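PDB 1UVH: starvation-induced DNA protecting protein from Mycobacterium smegmatis, which probably protects DNA from oxidative damage by oxidising ferrous iron with hydrogen peroxide and storing it as ferric mineral inside a hollow shell of twelve subunits. Local coordinates for residues Ser15-Leu20 with Ala73-Ser78; Gly44-Gly49 with Thr101-Leu106. All coordinates share one frame; numbering follows the deposited sequence.

Interaction 1 of 2, residues Ser15-Leu20 with Ala73-Ser78; sequences SDVADL and ATLGKS
Ala18, near the start of helix 13-41, faces Lys77, just past the end of helix 47-75, and their CA atoms lie 6.5 Å apart, the nearest backbone approach between residues 15-20 and 73-78. The pair joins the first two long helices of the four-helix bundle of the ferritin-like fold, at the end where one begins and the other stops. Helix 47-75 stops at Leu75, and Gly76, with a positive phi of 130°, turns the chain out of it; on the two sides of this glycine, Leu75 and Lys77 both direct their side chains at the opposing helix. No hydrogen bond crosses the contact, so side-chain packing carries it.

Leu75 supplies the apolar half. Its CD1 methyl reaches over the backbone of the opposing helix, 3.7 Å from the N of Ala18, and at the same time meets Val17, whose side chain crosses that of Leu75 at about a right angle. Both methyls of Val17 share this branch: CG2 stands anti to the backbone N and comes within 3.9 Å of Leu75 CD1, with CG1 equally close. Ala14 and Leu21 of helix 13-41 also touch Leu75, and Leu127 of helix 102-129 touches Val17, which links this pairing to a third helix of the bundle.

Lys77 supplies the other half, as its aliphatic chain runs across the Ala18 methyl, CB to CB at 3.9 Å. Bends at chi3 (124°) and chi4 (-74°) then take its end past the carboxylate of Asp19. The charges are opposite but do not form a salt bridge: Asp19 OD1 lies 4.2 Å from Lys77 NZ, whereas the neighbouring carbon, Lys77 CE, is nearer to that same oxygen at 3.8 Å.

Interaction 2 of 2, residues Gly44-Gly49 with Thr101-Leu106; sequences GPNFIG and TVQAHL
Asn46 packs against Val102 and Gln103 in a contact between two helix starts, where the turn leading into helix 47-75 meets the first residues of helix 102-129. No hydrogen bond spans the two segments. The amide of Asn46 lies against a methyl of Val102, with OD1 3.5 Å from CG2; with CG1 of Val102 anti to the backbone N (chi1 170°), CG2 lies beside that N, and the same methyl approaches Phe47 CA at 4.2 Å. Beside it, the amide planes of Asn46 and Gln103 are tilted by 27°, and Asn46 ND2 is 3.5 Å from Gln103 NE2. Asn46 ND2 is hydrogen-bonded to Pro45 O of a neighbouring subunit. Thr101 OG1 caps the second helix, accepting a weak, nearly straight bond from Ala104 N (3.3 Å, 173°), whereas Asn46, in the N-cap position of the first, makes no capping bond with its side chain. Phe47 turns its ring away from Val102 and meets His155 of another subunit edge-to-face. A backbone hydrogen bond between Val102 and Val43 ties in the short parallel pairing of strands 42-43 and 100-101. The arrangement is thus a junction of two helix N-termini in a ferritin-like bundle, built into a subunit interface of the Dps dodecamer.

How the interactions relate
From the N terminus, the chain enters helix 13-41, which brings in residues 15-20, and then passes through residues 44-49 into helix 47-75. Interaction 1 closes its loop where that helix ends, at residues 73-78. Interaction 2 closes later, when residues 101-106 start helix 102-129. The segments alternate along the sequence, so the two loops cross. Both contacts use helix 47-75, but at its two ends: their centres are 38 Å apart, on opposite sides of the chain's centre, and they do not touch. Together they illustrate how one long helix can be tied near its end to the helix before it and near its start to helix 102-129, beyond the short helix 83-89.

Interaction 1 of 2, residues Ser15-Leu20 with Ala73-Ser78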
ATOM      1  N   SER A  15      36.315 -14.535  15.958  1.00 76.24           N
ATOM      2  CA  SER A  15      36.293 -14.309  17.401  1.00 75.61           C
ATOM      3  C   SER A  15      36.770 -12.897  17.772  1.00 74.89           C
ATOM      4  O   SER A  15      36.232 -12.262  18.690  1.00 74.63           O
ATOM      5  CB  SER A  15      37.154 -15.361  18.092  1.00 75.44           C
ATOM      6  OG  SER A  15      36.897 -15.392  19.478  1.00 76.33           O
ATOM      7  N   ASP A  16      37.764 -12.400  17.040  1.00 74.20           N
ATOM      8  CA  ASP A  16      38.281 -11.056  17.277  1.00 73.87           C
ATOM      9  C   ASP A  16      37.205 -10.040  16.974  1.00 72.97           C
ATOM     10  O   ASP A  16      36.922  -9.178  17.809  1.00 72.65           O
ATOM     11  CB  ASP A  16      39.502 -10.738  16.406  1.00 74.16           C
ATOM     12  CG  ASP A  16      40.671 -11.707  16.610  1.00 74.89           C
ATOM     13  OD1 ASP A  16      41.142 -12.269  15.588  1.00 74.08           O
ATOM     14  OD2 ASP A  16      41.195 -11.941  17.732  1.00 75.75           O
ATOM     15  N   VAL A  17      36.626 -10.158  15.770  1.00 72.04           N
ATOM     16  CA  VAL A  17      35.561  -9.248  15.282  1.00 70.95           C
ATOM     17  C   VAL A  17      34.242  -9.355  16.050  1.00 69.81           C
ATOM     18  O   VAL A  17      33.641  -8.353  16.376  1.00 69.40           O
ATOM     19  CB  VAL A  17      35.311  -9.375  13.756  1.00 70.94           C
ATOM     20  CG1 VAL A  17      35.317 -10.779  13.306  1.00 71.26           C
ATOM     21  CG2 VAL A  17      33.989  -8.739  13.348  1.00 70.67           C
ATOM     22  N   ALA A  18      33.818 -10.564  16.360  1.00 68.73           N
ATOM     23  CA  ALA A  18      32.709 -10.784  17.273  1.00 68.24           C
ATOM     24  C   ALA A  18      32.775 -10.051  18.614  1.00 68.18           C
ATOM     25  O   ALA A  18      31.803 -10.080  19.369  1.00 68.16           O
ATOM     26  CB  ALA A  18      32.572 -12.257  17.549  1.00 68.28           C
ATOM     27  N   ASP A  19      33.901  -9.454  18.989  1.00 67.91           N
ATOM     28  CA  ASP A  19      33.849  -8.616  20.179  1.00 67.57           C
ATOM     29  C   ASP A  19      33.875  -7.160  19.798  1.00 66.31           C
ATOM     30  O   ASP A  19      33.334  -6.325  20.509  1.00 66.35           O
ATOM     31  CB  ASP A  19      34.871  -9.022  21.251  1.00 68.18           C
ATOM     32  CG  ASP A  19      34.171  -9.600  22.508  1.00 70.79           C
ATOM     33  OD1 ASP A  19      34.194 -10.857  22.721  1.00 72.66           O
ATOM     34  OD2 ASP A  19      33.513  -8.860  23.298  1.00 72.32           O
ATOM     35  N   LEU A  20      34.434  -6.859  18.639  1.00 64.93           N
ATOM     36  CA  LEU A  20      34.246  -5.538  18.052  1.00 64.16           C
ATOM     37  C   LEU A  20      32.783  -5.158  17.886  1.00 63.41           C
ATOM     38  O   LEU A  20      32.369  -4.040  18.235  1.00 63.43           O
ATOM     39  CB  LEU A  20      34.900  -5.495  16.694  1.00 63.94           C
ATOM     40  CG  LEU A  20      36.400  -5.420  16.827  1.00 63.86           C
ATOM     41  CD1 LEU A  20      37.020  -5.645  15.483  1.00 65.70           C
ATOM     42  CD2 LEU A  20      36.786  -4.080  17.382  1.00 63.08           C
ATOM     43  N   ALA A  73      26.195 -13.826  15.697  1.00 51.04           N
ATOM     44  CA  ALA A  73      25.779 -15.211  15.802  1.00 51.23           C
ATOM     45  C   ALA A  73      26.265 -15.919  14.597  1.00 51.40           C
ATOM     46  O   ALA A  73      26.533 -17.097  14.646  1.00 51.47           O
ATOM     47  CB  ALA A  73      24.279 -15.325  15.892  1.00 51.30           C
ATOM     48  N   THR A  74      26.352 -15.175  13.503  1.00 52.00           N
ATOM     49  CA  THR A  74      26.826 -15.689  12.226  1.00 52.75           C
ATOM     50  C   THR A  74      28.324 -16.017  12.334  1.00 53.13           C
ATOM     51  O   THR A  74      28.753 -17.098  12.023  1.00 52.08           O
ATOM     52  CB  THR A  74      26.506 -14.664  11.061  1.00 52.94           C
ATOM     53  OG1 THR A  74      25.159 -14.181  11.178  1.00 54.09           O
ATOM     54  CG2 THR A  74      26.505 -15.310   9.675  1.00 52.04           C
ATOM     55  N   LEU A  75      29.109 -15.091  12.837  1.00 54.35           N
ATOM     56  CA  LEU A  75      30.501 -15.363  13.115  1.00 55.45           C
ATOM     57  C   LEU A  75      30.758 -16.561  14.064  1.00 56.25           C
ATOM     58  O   LEU A  75      31.864 -17.130  14.044  1.00 57.56           O
ATOM     59  CB  LEU A  75      31.099 -14.136  13.750  1.00 55.76           C
ATOM     60  CG  LEU A  75      31.199 -12.917  12.852  1.00 56.81           C
ATOM     61  CD1 LEU A  75      31.499 -11.692  13.732  1.00 57.20           C
ATOM     62  CD2 LEU A  75      32.261 -13.129  11.757  1.00 57.36           C
ATOM     63  N   GLY A  76      29.765 -16.925  14.887  1.00 56.31           N
ATOM     64  CA  GLY A  76      29.822 -18.088  15.754  1.00 56.08           C
ATOM     65  C   GLY A  76      29.431 -17.720  17.168  1.00 56.26           C
ATOM     66  O   GLY A  76      28.523 -18.322  17.735  1.00 56.69           O
ATOM     67  N   LYS A  77      30.119 -16.731  17.734  1.00 55.96           N
ATOM     68  CA  LYS A  77      29.828 -16.268  19.081  1.00 56.10           C
ATOM     69  C   LYS A  77      28.338 -15.905  19.296  1.00 55.71           C
ATOM     70  O   LYS A  77      27.574 -15.744  18.340  1.00 54.52           O
ATOM     71  CB  LYS A  77      30.737 -15.075  19.449  1.00 56.52           C
ATOM     72  CG  LYS A  77      32.078 -15.480  20.135  1.00 58.55           C
ATOM     73  CD  LYS A  77      32.819 -14.278  20.775  1.00 58.77           C
ATOM     74  CE  LYS A  77      33.105 -14.507  22.250  1.00 58.96           C
ATOM     75  NZ  LYS A  77      31.901 -14.396  23.123  1.00 58.41           N
ATOM     76  N   SER A  78      27.968 -15.806  20.578  1.00 55.41           N
ATOM     77  CA  SER A  78      26.657 -15.373  21.013  1.00 55.37           C
ATOM     78  C   SER A  78      26.680 -13.886  21.357  1.00 55.38           C
ATOM     79  O   SER A  78      27.578 -13.396  22.029  1.00 55.52           O
ATOM     80  CB  SER A  78      26.193 -16.179  22.229  1.00 55.73           C
ATOM     81  OG  SER A  78      25.422 -15.393  23.138  1.00 56.06           O
TER

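Interaction 2 of 2, residues Gly44-Gly49 with Thr101-Leu106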
ATOM      1  N   GLY A  44      10.421  22.612  24.596  1.00 58.16           N
ATOM      2  CA  GLY A  44      10.740  23.927  24.084  1.00 58.50           C
ATOM      3  C   GLY A  44       9.924  24.250  22.860  1.00 59.01           C
ATOM      4  O   GLY A  44       9.015  23.526  22.499  1.00 58.88           O
ATOM      5  N   PRO A  45      10.239  25.352  22.205  1.00 59.59           N
ATOM      6  CA  PRO A  45       9.415  25.816  21.099  1.00 59.52           C
ATOM      7  C   PRO A  45       9.949  25.256  19.777  1.00 59.23           C
ATOM      8  O   PRO A  45       9.983  25.954  18.758  1.00 59.52           O
ATOM      9  CB  PRO A  45       9.551  27.336  21.213  1.00 59.61           C
ATOM     10  CG  PRO A  45      10.921  27.539  21.774  1.00 59.74           C
ATOM     11  CD  PRO A  45      11.378  26.257  22.437  1.00 59.75           C
ATOM     12  N   ASN A  46      10.375  23.996  19.812  1.00 58.54           N
ATOM     13  CA  ASN A  46      10.846  23.290  18.615  1.00 58.64           C
ATOM     14  C   ASN A  46      10.828  21.780  18.845  1.00 57.38           C
ATOM     15  O   ASN A  46      11.437  20.998  18.112  1.00 56.85           O
ATOM     16  CB  ASN A  46      12.253  23.756  18.253  1.00 58.82           C
ATOM     17  CG  ASN A  46      13.026  24.195  19.467  1.00 62.45           C
ATOM     18  OD1 ASN A  46      12.517  24.145  20.605  1.00 65.37           O
ATOM     19  ND2 ASN A  46      14.257  24.654  19.248  1.00 67.80           N
ATOM     20  N   PHE A  47      10.060  21.373  19.845  1.00 56.38           N
ATOM     21  CA  PHE A  47      10.200  20.043  20.408  1.00 55.30           C
ATOM     22  C   PHE A  47       9.737  18.996  19.423  1.00 54.35           C
ATOM     23  O   PHE A  47      10.427  17.986  19.238  1.00 54.24           O
ATOM     24  CB  PHE A  47       9.518  19.947  21.782  1.00 55.10           C
ATOM     25  CG  PHE A  47       8.307  19.112  21.813  1.00 54.64           C
ATOM     26  CD1 PHE A  47       7.115  19.610  21.370  1.00 56.80           C
ATOM     27  CD2 PHE A  47       8.345  17.848  22.343  1.00 54.90           C
ATOM     28  CE1 PHE A  47       5.978  18.835  21.425  1.00 58.12           C
ATOM     29  CE2 PHE A  47       7.219  17.065  22.407  1.00 55.51           C
ATOM     30  CZ  PHE A  47       6.035  17.547  21.945  1.00 56.78           C
ATOM     31  N   ILE A  48       8.615  19.263  18.749  1.00 52.92           N
ATOM     32  CA  ILE A  48       8.081  18.299  17.795  1.00 52.03           C
ATOM     33  C   ILE A  48       9.013  18.070  16.622  1.00 50.83           C
ATOM     34  O   ILE A  48       9.157  16.963  16.181  1.00 49.89           O
ATOM     35  CB  ILE A  48       6.705  18.668  17.313  1.00 51.93           C
ATOM     36  CG1 ILE A  48       6.029  17.427  16.713  1.00 53.25           C
ATOM     37  CG2 ILE A  48       6.776  19.799  16.291  1.00 51.90           C
ATOM     38  CD1 ILE A  48       5.467  16.420  17.735  1.00 54.03           C
ATOM     39  N   GLY A  49       9.674  19.117  16.160  1.00 50.50           N
ATOM     40  CA  GLY A  49      10.667  18.984  15.121  1.00 49.95           C
ATOM     41  C   GLY A  49      11.639  17.864  15.391  1.00 49.69           C
ATOM     42  O   GLY A  49      11.892  17.015  14.548  1.00 49.35           O
ATOM     43  N   THR A 101      15.536  21.246  27.545  1.00 66.14           N
ATOM     44  CA  THR A 101      15.327  21.829  26.228  1.00 65.42           C
ATOM     45  C   THR A 101      16.000  20.990  25.153  1.00 65.17           C
ATOM     46  O   THR A 101      16.905  20.206  25.422  1.00 64.45           O
ATOM     47  CB  THR A 101      15.834  23.315  26.122  1.00 65.33           C
ATOM     48  OG1 THR A 101      17.249  23.373  26.326  1.00 65.97           O
ATOM     49  CG2 THR A 101      15.255  24.222  27.203  1.00 64.17           C
ATOM     50  N   VAL A 102      15.516  21.177  23.929  1.00 65.18           N
ATOM     51  CA  VAL A 102      16.157  20.666  22.716  1.00 64.97           C
ATOM     52  C   VAL A 102      17.651  20.931  22.750  1.00 64.71           C
ATOM     53  O   VAL A 102      18.473  20.037  22.521  1.00 64.30           O
ATOM     54  CB  VAL A 102      15.626  21.413  21.452  1.00 64.88           C
ATOM     55  CG1 VAL A 102      16.461  21.069  20.225  1.00 64.98           C
ATOM     56  CG2 VAL A 102      14.182  21.125  21.216  1.00 64.35           C
ATOM     57  N   GLN A 103      17.956  22.195  23.031  1.00 64.47           N
ATOM     58  CA  GLN A 103      19.274  22.755  22.828  1.00 64.36           C
ATOM     59  C   GLN A 103      20.242  21.956  23.706  1.00 63.35           C
ATOM     60  O   GLN A 103      21.263  21.435  23.248  1.00 63.38           O
ATOM     61  CB  GLN A 103      19.286  24.260  23.152  1.00 64.76           C
ATOM     62  CG  GLN A 103      17.886  24.959  23.433  1.00 67.18           C
ATOM     63  CD  GLN A 103      16.925  25.073  22.193  1.00 69.44           C
ATOM     64  OE1 GLN A 103      17.371  25.072  21.028  1.00 70.58           O
ATOM     65  NE2 GLN A 103      15.615  25.173  22.465  1.00 68.52           N
ATOM     66  N   ALA A 104      19.873  21.809  24.963  1.00 61.95           N
ATOM     67  CA  ALA A 104      20.621  20.981  25.878  1.00 60.79           C
ATOM     68  C   ALA A 104      20.832  19.606  25.282  1.00 60.01           C
ATOM     69  O   ALA A 104      21.972  19.140  25.136  1.00 60.35           O
ATOM     70  CB  ALA A 104      19.852  20.852  27.178  1.00 60.78           C
ATOM     71  N   HIS A 105      19.716  18.967  24.938  1.00 58.71           N
ATOM     72  CA  HIS A 105      19.691  17.546  24.581  1.00 57.35           C
ATOM     73  C   HIS A 105      20.507  17.195  23.342  1.00 56.24           C
ATOM     74  O   HIS A 105      21.138  16.150  23.274  1.00 54.96           O
ATOM     75  CB  HIS A 105      18.252  17.114  24.364  1.00 57.38           C
ATOM     76  CG  HIS A 105      17.580  16.660  25.606  1.00 56.40           C
ATOM     77  ND1 HIS A 105      18.122  15.698  26.420  1.00 55.99           N
ATOM     78  CD2 HIS A 105      16.403  17.018  26.168  1.00 57.36           C
ATOM     79  CE1 HIS A 105      17.313  15.494  27.446  1.00 58.02           C
ATOM     80  NE2 HIS A 105      16.256  16.276  27.312  1.00 57.52           N
ATOM     81  N   LEU A 106      20.486  18.080  22.365  1.00 55.40           N
ATOM     82  CA  LEU A 106      21.266  17.876  21.169  1.00 55.35           C
ATOM     83  C   LEU A 106      22.769  18.091  21.423  1.00 55.50           C
ATOM     84  O   LEU A 106      23.618  17.417  20.833  1.00 55.18           O
ATOM     85  CB  LEU A 106      20.726  18.784  20.082  1.00 55.16           C
ATOM     86  CG  LEU A 106      19.280  18.455  19.658  1.00 54.93           C
ATOM     87  CD1 LEU A 106      19.058  18.935  18.244  1.00 54.81           C
ATOM     88  CD2 LEU A 106      18.846  16.967  19.779  1.00 53.88           C
TER